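Local coordinates for protein cellulose 1,4-beta-cellobiosidase (Thermobifida fusca, PDB 4JJJ) that probably hydrolyses cellulose to release cellobiose, the chain here being the family 48 glycoside hydrolase catalytic domain of a longer protein, at residues 360-363 against 364-367; 419-422 against 423-427; 480-483 against 484-487. The protein carries 1 engineered substitution. All coordinates share one frame; numbering follows the deposited sequence. Where two conformers were deposited one is given.

Contact 1 of 3, residues 360-363 against 364-367; sequences LEFL and QWLQ. With ZN (zinc ion), chain T.
Leu-366 lays its CD1 methyl over one face of the Phe-362 ring where helix 348-365 runs out, within the (alpha/alpha)6 fold of the family 48 catalytic domain. This is a CH-pi contact: CD1 of Leu-366 stands 3.6 Å from the ring centroid of Phe-362, only 10° off the ring normal. With its CG anti to the backbone N (chi1 -179°), Phe-362 leans along the helix toward the residues one turn on. The second apolar meeting is looser, CD1 of Phe-362 reaching CE3 of Trp-365 at 4.0 Å, at the edge of the indole and near its plane. Phe-395 meets both rings, and Ala-377 of strand 376-378 touches both side chains. Without the ring, as with an alanine here, the Leu-366 methyl would probably lose its aromatic partner and a gap would open beside Trp-365.

Backbone bonds show the helix ending. Trp-365 N still reaches Glu-361 O at 2.9 Å, as in a regular turn, whereas Leu-366 N is shared between Phe-362 O at 3.0 Å and, weakly, Leu-363 O at 3.3 Å.

A side-chain amide bond spans the last turn: Gln-364, bent at chi2 (58°), gives NE2 to OE1 of Gln-367 at 2.9 Å. The NE2 of Gln-367 in turn binds the carbonyls of Gly-371 and Ile-440.

At the polar flank Glu-361 and Asp-357, one helical turn apart, bind a zinc ion together with a water. Tyr-396 OH and Trp-478 NE1 hold OE1 of Glu-361, which therefore binds the metal in a monodentate way, zinc to OE2 2.0 Å.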
loop_
_atom_site.group_PDB
_atom_site.type_symbol
_atom_site.label_atom_id
_atom_site.label_comp_id
_atom_site.label_asym_id
_atom_site.label_seq_id
_atom_site.Cartn_x
_atom_site.Cartn_y
_atom_site.Cartn_z
ATOM N N LEU A 360 -16.523 -8.202 1.174
ATOM C CA LEU A 360 -17.697 -7.567 0.672
ATOM C C LEU A 360 -18.617 -7.110 1.783
ATOM O O LEU A 360 -19.211 -5.996 1.636
ATOM C CB LEU A 360 -18.455 -8.506 -0.284
ATOM C CG LEU A 360 -17.758 -8.628 -1.673
ATOM C CD1 LEU A 360 -18.251 -9.935 -2.342
ATOM C CD2 LEU A 360 -18.066 -7.379 -2.481
ATOM N N GLU A 361 -18.783 -7.865 2.844
ATOM C CA GLU A 361 -19.616 -7.396 3.992
ATOM C C GLU A 361 -19.022 -6.140 4.644
ATOM O O GLU A 361 -19.750 -5.199 4.859
ATOM C CB GLU A 361 -19.674 -8.472 5.037
ATOM C CG GLU A 361 -20.508 -9.638 4.629
ATOM C CD GLU A 361 -20.809 -10.588 5.789
ATOM O OE1 GLU A 361 -20.730 -10.216 6.955
ATOM O OE2 GLU A 361 -21.081 -11.817 5.562
ATOM N N PHE A 362 -17.696 -6.139 4.810
ATOM C CA PHE A 362 -16.966 -4.985 5.370
ATOM C C PHE A 362 -17.153 -3.714 4.570
ATOM O O PHE A 362 -17.518 -2.683 5.102
ATOM C CB PHE A 362 -15.473 -5.353 5.392
ATOM C CG PHE A 362 -14.527 -4.362 5.933
ATOM C CD1 PHE A 362 -14.491 -4.033 7.260
ATOM C CD2 PHE A 362 -13.467 -3.903 5.134
ATOM C CE1 PHE A 362 -13.508 -3.208 7.777
ATOM C CE2 PHE A 362 -12.496 -3.077 5.683
ATOM C CZ PHE A 362 -12.493 -2.726 6.980
ATOM N N LEU A 363 -17.018 -3.802 3.225
ATOM C CA LEU A 363 -17.171 -2.674 2.399
ATOM C C LEU A 363 -18.602 -2.081 2.421
ATOM O O LEU A 363 -18.843 -0.907 2.387
ATOM C CB LEU A 363 -16.738 -3.047 1.003
ATOM C CG LEU A 363 -15.287 -3.370 0.757
ATOM C CD1 LEU A 363 -15.049 -3.744 -0.701
ATOM C CD2 LEU A 363 -14.340 -2.209 1.183
ATOM N N GLN A 364 -19.582 -2.984 2.520
ATOM C CA GLN A 364 -20.984 -2.581 2.579
ATOM C C GLN A 364 -21.287 -1.938 3.957
ATOM O O GLN A 364 -21.970 -0.895 3.986
ATOM C CB GLN A 364 -21.901 -3.758 2.302
ATOM C CG GLN A 364 -23.349 -3.396 2.237
ATOM C CD GLN A 364 -23.747 -2.349 1.188
ATOM O OE1 GLN A 364 -24.176 -2.672 0.105
ATOM N NE2 GLN A 364 -23.551 -1.059 1.444
ATOM N N TRP A 365 -20.757 -2.513 5.013
ATOM C CA TRP A 365 -20.898 -1.987 6.365
ATOM C C TRP A 365 -20.349 -0.574 6.419
ATOM O O TRP A 365 -20.905 0.313 7.105
ATOM C CB TRP A 365 -20.171 -2.869 7.338
ATOM C CG TRP A 365 -20.036 -2.302 8.733
ATOM C CD1 TRP A 365 -21.034 -1.973 9.585
ATOM C CD2 TRP A 365 -18.804 -2.007 9.412
ATOM N NE1 TRP A 365 -20.513 -1.468 10.750
ATOM C CE2 TRP A 365 -19.144 -1.525 10.706
ATOM C CE3 TRP A 365 -17.464 -2.154 9.075
ATOM C CZ2 TRP A 365 -18.199 -1.117 11.610
ATOM C CZ3 TRP A 365 -16.503 -1.703 9.981
ATOM C CH2 TRP A 365 -16.845 -1.242 11.239
ATOM N N LEU A 366 -19.285 -0.282 5.638
ATOM C CA LEU A 366 -18.637 1.039 5.701
ATOM C C LEU A 366 -19.287 2.051 4.789
ATOM O O LEU A 366 -18.774 3.204 4.671
ATOM C CB LEU A 366 -17.152 0.915 5.297
ATOM C CG LEU A 366 -16.321 0.160 6.345
ATOM C CD1 LEU A 366 -14.974 -0.313 5.831
ATOM C CD2 LEU A 366 -16.092 1.021 7.575
ATOM N N GLN A 367 -20.309 1.685 4.015
ATOM C CA GLN A 367 -20.849 2.608 3.072
ATOM C C GLN A 367 -21.725 3.694 3.745
ATOM O O GLN A 367 -22.762 3.418 4.354
ATOM C CB GLN A 367 -21.644 1.901 1.936
ATOM C CG GLN A 367 -22.089 2.842 0.851
ATOM C CD GLN A 367 -22.401 2.130 -0.439
ATOM O OE1 GLN A 367 -23.086 1.097 -0.439
ATOM N NE2 GLN A 367 -21.869 2.628 -1.502
HETATM ZN ZN ZN T . -21.415 -12.883 3.926
HETATM O O HOH W 1 -22.264 -14.615 4.634
#

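Contact 2 of 3, residues 419-422 against 423-427; sequences VWNM and ERVAQ
The guanidinium of Arg-424 carries the carbonyl O of Trp-420 on one face, 3.1 Å above its plane and displaced toward the rim. That oxygen is equally near NE of Arg-424, but it sits above the flat group, and the angle is too poor for a hydrogen bond. The rim of the guanidinium is used instead: NH1 binds the carbonyls of Gln-327 and Gly-325, and NH2 makes a weak bond to Asn-224, the engineered residue at the predicted nucleophile position. NH2 also approaches CB of Trp-420 at 3.9 Å. Around the indole of Trp-420, Arg-228 makes a cation-pi contact, Trp-621 and Trp-414 meet it edge-to-face, and NE1 binds Glu-625. The same side chain touches bound glucose, so this turn belongs to the sugar pocket.

Arg-424 gets there by setting CG anti to its carbonyl carbon (chi1 -61°) and running extended to NE, back along the preceding turn. The backbone beneath is helical: Glu-423 N binds Val-419 O at 2.9 Å and Ala-426 N binds Met-422 O at 2.8 Å. Asn-421 O serves two donors, Val-425 N in its carbonyl plane at 3.1 Å and Arg-424 N weakly. On that flank OD1 of Asn-421 meets CG2 of Val-425 at 3.6 Å.

This part of helix 416-432 touches four other helices. Trp-420 and Glu-423 touch helix 50-67, and Glu-423 forms a salt bridge with Lys-507 of helix 499-516. Val-425 packs on helix 435-450, and Asn-421 and Val-425 both touch Leu-363 of helix 348-365.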
loop_
_atom_site.group_PDB
_atom_site.type_symbol
_atom_site.label_atom_id
_atom_site.label_comp_id
_atom_site.label_asym_id
_atom_site.label_seq_id
_atom_site.Cartn_x
_atom_site.Cartn_y
_atom_site.Cartn_z
ATOM N N VAL A 419 -11.394 5.065 -5.138
ATOM C CA VAL A 419 -11.288 4.504 -6.508
ATOM C C VAL A 419 -10.419 3.296 -6.550
ATOM O O VAL A 419 -10.683 2.379 -7.367
ATOM C CB VAL A 419 -10.971 5.590 -7.522
ATOM C CG1 VAL A 419 -12.152 6.527 -7.715
ATOM C CG2 VAL A 419 -9.731 6.387 -7.191
ATOM N N TRP A 420 -9.379 3.214 -5.781
ATOM C CA TRP A 420 -8.555 1.994 -5.800
ATOM C C TRP A 420 -9.409 0.771 -5.376
ATOM O O TRP A 420 -9.390 -0.309 -6.033
ATOM C CB TRP A 420 -7.337 2.134 -4.984
ATOM C CG TRP A 420 -6.225 2.866 -5.593
ATOM C CD1 TRP A 420 -6.096 3.263 -6.870
ATOM C CD2 TRP A 420 -4.962 3.156 -4.955
ATOM N NE1 TRP A 420 -4.880 3.843 -7.051
ATOM C CE2 TRP A 420 -4.144 3.760 -5.908
ATOM C CE3 TRP A 420 -4.476 2.932 -3.664
ATOM C CZ2 TRP A 420 -2.844 4.136 -5.638
ATOM C CZ3 TRP A 420 -3.159 3.309 -3.372
ATOM C CH2 TRP A 420 -2.364 3.893 -4.349
ATOM N N ASN A 421 -10.193 0.937 -4.288
ATOM C CA ASN A 421 -11.098 -0.141 -3.871
ATOM C C ASN A 421 -12.225 -0.355 -4.861
ATOM O O ASN A 421 -12.455 -1.486 -5.361
ATOM C CB ASN A 421 -11.631 0.142 -2.494
ATOM C CG ASN A 421 -12.854 -0.667 -2.196
ATOM O OD1 ASN A 421 -12.839 -1.831 -2.378
ATOM N ND2 ASN A 421 -13.810 -0.048 -1.488
ATOM N N MET A 422 -12.866 0.718 -5.245
ATOM C CA MET A 422 -14.064 0.637 -6.047
ATOM C C MET A 422 -13.795 0.047 -7.393
ATOM O O MET A 422 -14.628 -0.676 -7.901
ATOM C CB MET A 422 -14.874 1.933 -6.186
ATOM C CG MET A 422 -16.364 1.723 -6.437
ATOM S SD MET A 422 -17.256 0.678 -5.268
ATOM C CE MET A 422 -16.929 1.482 -3.701
ATOM N N GLU A 423 -12.644 0.383 -7.974
ATOM C CA GLU A 423 -12.286 -0.234 -9.312
ATOM C C GLU A 423 -12.263 -1.779 -9.232
ATOM O O GLU A 423 -12.734 -2.438 -10.152
ATOM C CB GLU A 423 -10.940 0.233 -9.808
ATOM C CG GLU A 423 -10.721 -0.093 -11.281
ATOM C CD GLU A 423 -9.362 0.278 -11.773
ATOM O OE1 GLU A 423 -8.961 1.436 -11.525
ATOM O OE2 GLU A 423 -8.777 -0.586 -12.410
ATOM N N ARG A 424 -11.821 -2.293 -8.092
ATOM C CA ARG A 424 -11.727 -3.720 -7.960
ATOM C C ARG A 424 -13.171 -4.307 -7.799
ATOM O O ARG A 424 -13.468 -5.365 -8.346
ATOM C CB ARG A 424 -10.902 -4.092 -6.749
ATOM C CG ARG A 424 -9.438 -3.587 -6.788
ATOM C CD ARG A 424 -8.939 -3.386 -5.381
ATOM N NE ARG A 424 -7.627 -2.782 -5.410
ATOM C CZ ARG A 424 -7.058 -2.077 -4.426
ATOM N NH1 ARG A 424 -7.685 -1.947 -3.314
ATOM N NH2 ARG A 424 -5.884 -1.442 -4.655
ATOM N N VAL A 425 -14.013 -3.571 -7.053
ATOM C CA VAL A 425 -15.440 -3.941 -6.920
ATOM C C VAL A 425 -16.108 -3.914 -8.294
ATOM O O VAL A 425 -16.889 -4.824 -8.613
ATOM C CB VAL A 425 -16.144 -3.002 -5.902
ATOM C CG1 VAL A 425 -17.625 -3.361 -5.771
ATOM C CG2 VAL A 425 -15.417 -3.111 -4.554
ATOM N N ALA A 426 -15.851 -2.864 -9.099
ATOM C CA ALA A 426 -16.391 -2.789 -10.422
ATOM C C ALA A 426 -15.883 -3.884 -11.300
ATOM O O ALA A 426 -16.642 -4.380 -12.190
ATOM C CB ALA A 426 -16.135 -1.396 -11.010
ATOM N N GLN A 427 -14.599 -4.222 -11.170
ATOM C CA GLN A 427 -14.052 -5.293 -11.981
ATOM C C GLN A 427 -14.775 -6.646 -11.627
ATOM O O GLN A 427 -15.133 -7.389 -12.535
ATOM C CB GLN A 427 -12.590 -5.484 -11.802
ATOM C CG GLN A 427 -11.711 -4.435 -12.491
ATOM C CD GLN A 427 -10.231 -4.841 -12.466
ATOM O OE1 GLN A 427 -9.782 -5.787 -11.865
ATOM N NE2 GLN A 427 -9.479 -4.024 -13.119
#

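Contact 3 of 3, residues 480-483 against 484-487; sequences GTYT and GNPN. With ZN (zinc ion), chain B.
Tyr-482 covers the Gly-484 backbone with its ring: the amide N of Gly-484 lies 3.5 Å above the Tyr-482 ring plane, over its centre, and CA makes a CH-pi contact. Asn-485 comes to the ring edge, ND2 standing 3.5 Å from CE1 of Tyr-482, with amide and ring planes 86° apart. Thr-483 closes an ST turn, its OG1 accepting from Asn-485 N at 2.9 Å with an angle of 155° at the hydrogen. Gly-484 has a positive phi (91°), where a CB would clash with Thr-483 O. A water fills in this tight part, bridging Thr-483 N, at 2.9 Å, and Asn-485 OD1, at 3.0 Å.

The other side is looser. The exposed Pro-486 brings its CD no nearer than 4.0 Å to Thr-483 O. At the far end a zinc ion sits 2.1 Å from Gly-480 O, the one ligand this chain gives it; the rest of its modelled shell is water.

ND2 of Asn-485 donates to the carbonyls of Trp-365 and Gln-367 while its OD1 accepts from Asp-476 N, which fixes the amide against a flip. Thr-483 OG1 also bonds Asp-476 OD2, consistent with a hydroxyl that accepts from the backbone and donates to a carboxylate.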
loop_
_atom_site.group_PDB
_atom_site.type_symbol
_atom_site.label_atom_id
_atom_site.label_comp_id
_atom_site.label_asym_id
_atom_site.label_seq_id
_atom_site.Cartn_x
_atom_site.Cartn_y
_atom_site.Cartn_z
ATOM N N GLY A 480 -25.209 -8.084 9.854
ATOM C CA GLY A 480 -25.468 -8.826 8.655
ATOM C C GLY A 480 -26.518 -8.233 7.751
ATOM O O GLY A 480 -27.058 -8.923 6.899
ATOM N N THR A 481 -26.792 -6.973 7.858
ATOM C CA THR A 481 -27.706 -6.231 7.012
ATOM C C THR A 481 -27.351 -4.742 6.918
ATOM O O THR A 481 -26.900 -4.108 7.904
ATOM C CB THR A 481 -29.170 -6.590 7.327
ATOM O OG1 THR A 481 -29.960 -6.360 6.147
ATOM C CG2 THR A 481 -29.654 -5.844 8.560
ATOM N N TYR A 482 -27.572 -4.138 5.775
ATOM C CA TYR A 482 -27.178 -2.767 5.526
ATOM C C TYR A 482 -28.337 -1.914 5.922
ATOM O O TYR A 482 -29.471 -2.039 5.377
ATOM C CB TYR A 482 -26.805 -2.513 4.090
ATOM C CG TYR A 482 -26.322 -1.172 3.759
ATOM C CD1 TYR A 482 -25.296 -0.605 4.497
ATOM C CD2 TYR A 482 -26.915 -0.406 2.779
ATOM C CE1 TYR A 482 -24.842 0.658 4.222
ATOM C CE2 TYR A 482 -26.483 0.847 2.515
ATOM C CZ TYR A 482 -25.424 1.366 3.229
ATOM O OH TYR A 482 -24.991 2.633 2.918
ATOM N N THR A 483 -28.067 -0.988 6.871
ATOM C CA THR A 483 -29.114 -0.030 7.278
ATOM C C THR A 483 -29.236 1.236 6.503
ATOM O O THR A 483 -30.163 2.114 6.706
ATOM C CB THR A 483 -28.826 0.404 8.734
ATOM O OG1 THR A 483 -27.605 1.200 8.733
ATOM C CG2 THR A 483 -28.694 -0.763 9.630
ATOM N N GLY A 484 -28.292 1.506 5.606
ATOM C CA GLY A 484 -28.171 2.733 4.926
ATOM C C GLY A 484 -27.253 3.724 5.670
ATOM O O GLY A 484 -26.930 4.777 5.122
ATOM N N ASN A 485 -26.877 3.365 6.893
ATOM C CA ASN A 485 -25.950 4.162 7.690
ATOM C C ASN A 485 -26.267 5.649 7.630
ATOM O O ASN A 485 -25.446 6.529 7.294
ATOM C CB ASN A 485 -24.480 3.934 7.342
ATOM C CG ASN A 485 -24.020 2.556 7.702
ATOM O OD1 ASN A 485 -24.460 1.928 8.669
ATOM N ND2 ASN A 485 -23.043 1.998 6.881
ATOM N N PRO A 486 -27.518 6.000 8.014
ATOM C CA PRO A 486 -27.886 7.415 7.975
ATOM C C PRO A 486 -27.047 8.334 8.874
ATOM O O PRO A 486 -26.962 9.543 8.536
ATOM C CB PRO A 486 -29.328 7.373 8.503
ATOM C CG PRO A 486 -29.450 6.167 9.243
ATOM C CD PRO A 486 -28.505 5.160 8.665
ATOM N N ASN A 487 -26.345 7.766 9.853
ATOM C CA ASN A 487 -25.493 8.552 10.721
ATOM C C ASN A 487 -23.948 8.496 10.476
ATOM O O ASN A 487 -23.153 8.831 11.364
ATOM C CB ASN A 487 -25.835 8.315 12.154
ATOM C CG ASN A 487 -27.308 8.725 12.441
ATOM O OD1 ASN A 487 -27.719 9.833 12.160
ATOM N ND2 ASN A 487 -28.080 7.817 12.907
HETATM ZN ZN ZN B . -27.999 -10.821 7.175
HETATM O O HOH W 2 -25.355 -0.729 7.743
HETATM O O HOH W 3 -27.271 -10.659 4.865
HETATM O O HOH W 4 -26.773 -12.255 7.447
HETATM O O HOH W 5 -29.692 -9.892 7.073
HETATM O O HOH W 6 -28.860 -10.433 9.432
HETATM O O HOH W 7 -29.141 -12.068 8.514
#

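Contacts 1, 2 and 3 follow one another along the chain, all within the family 48 domain and on the same side of its centre. In space contact 1 lies between the other two: its centre lies about 13 Å from that of contact 2 and about 10 Å from that of contact 3, whereas the centres of contacts 2 and 3 are about 21 Å apart and the two do not touch. Helices 348-365 and 416-432 meet through Leu-363, whose CD1 is 3.4 Å from OD1 of Asn-421. The loop between strands 465-473 and 488-496 docks on another flank of contact 1. The set therefore runs from a helix that lends Trp-420 to the sugar pocket, through a buried helix end, to a zinc-binding surface loop.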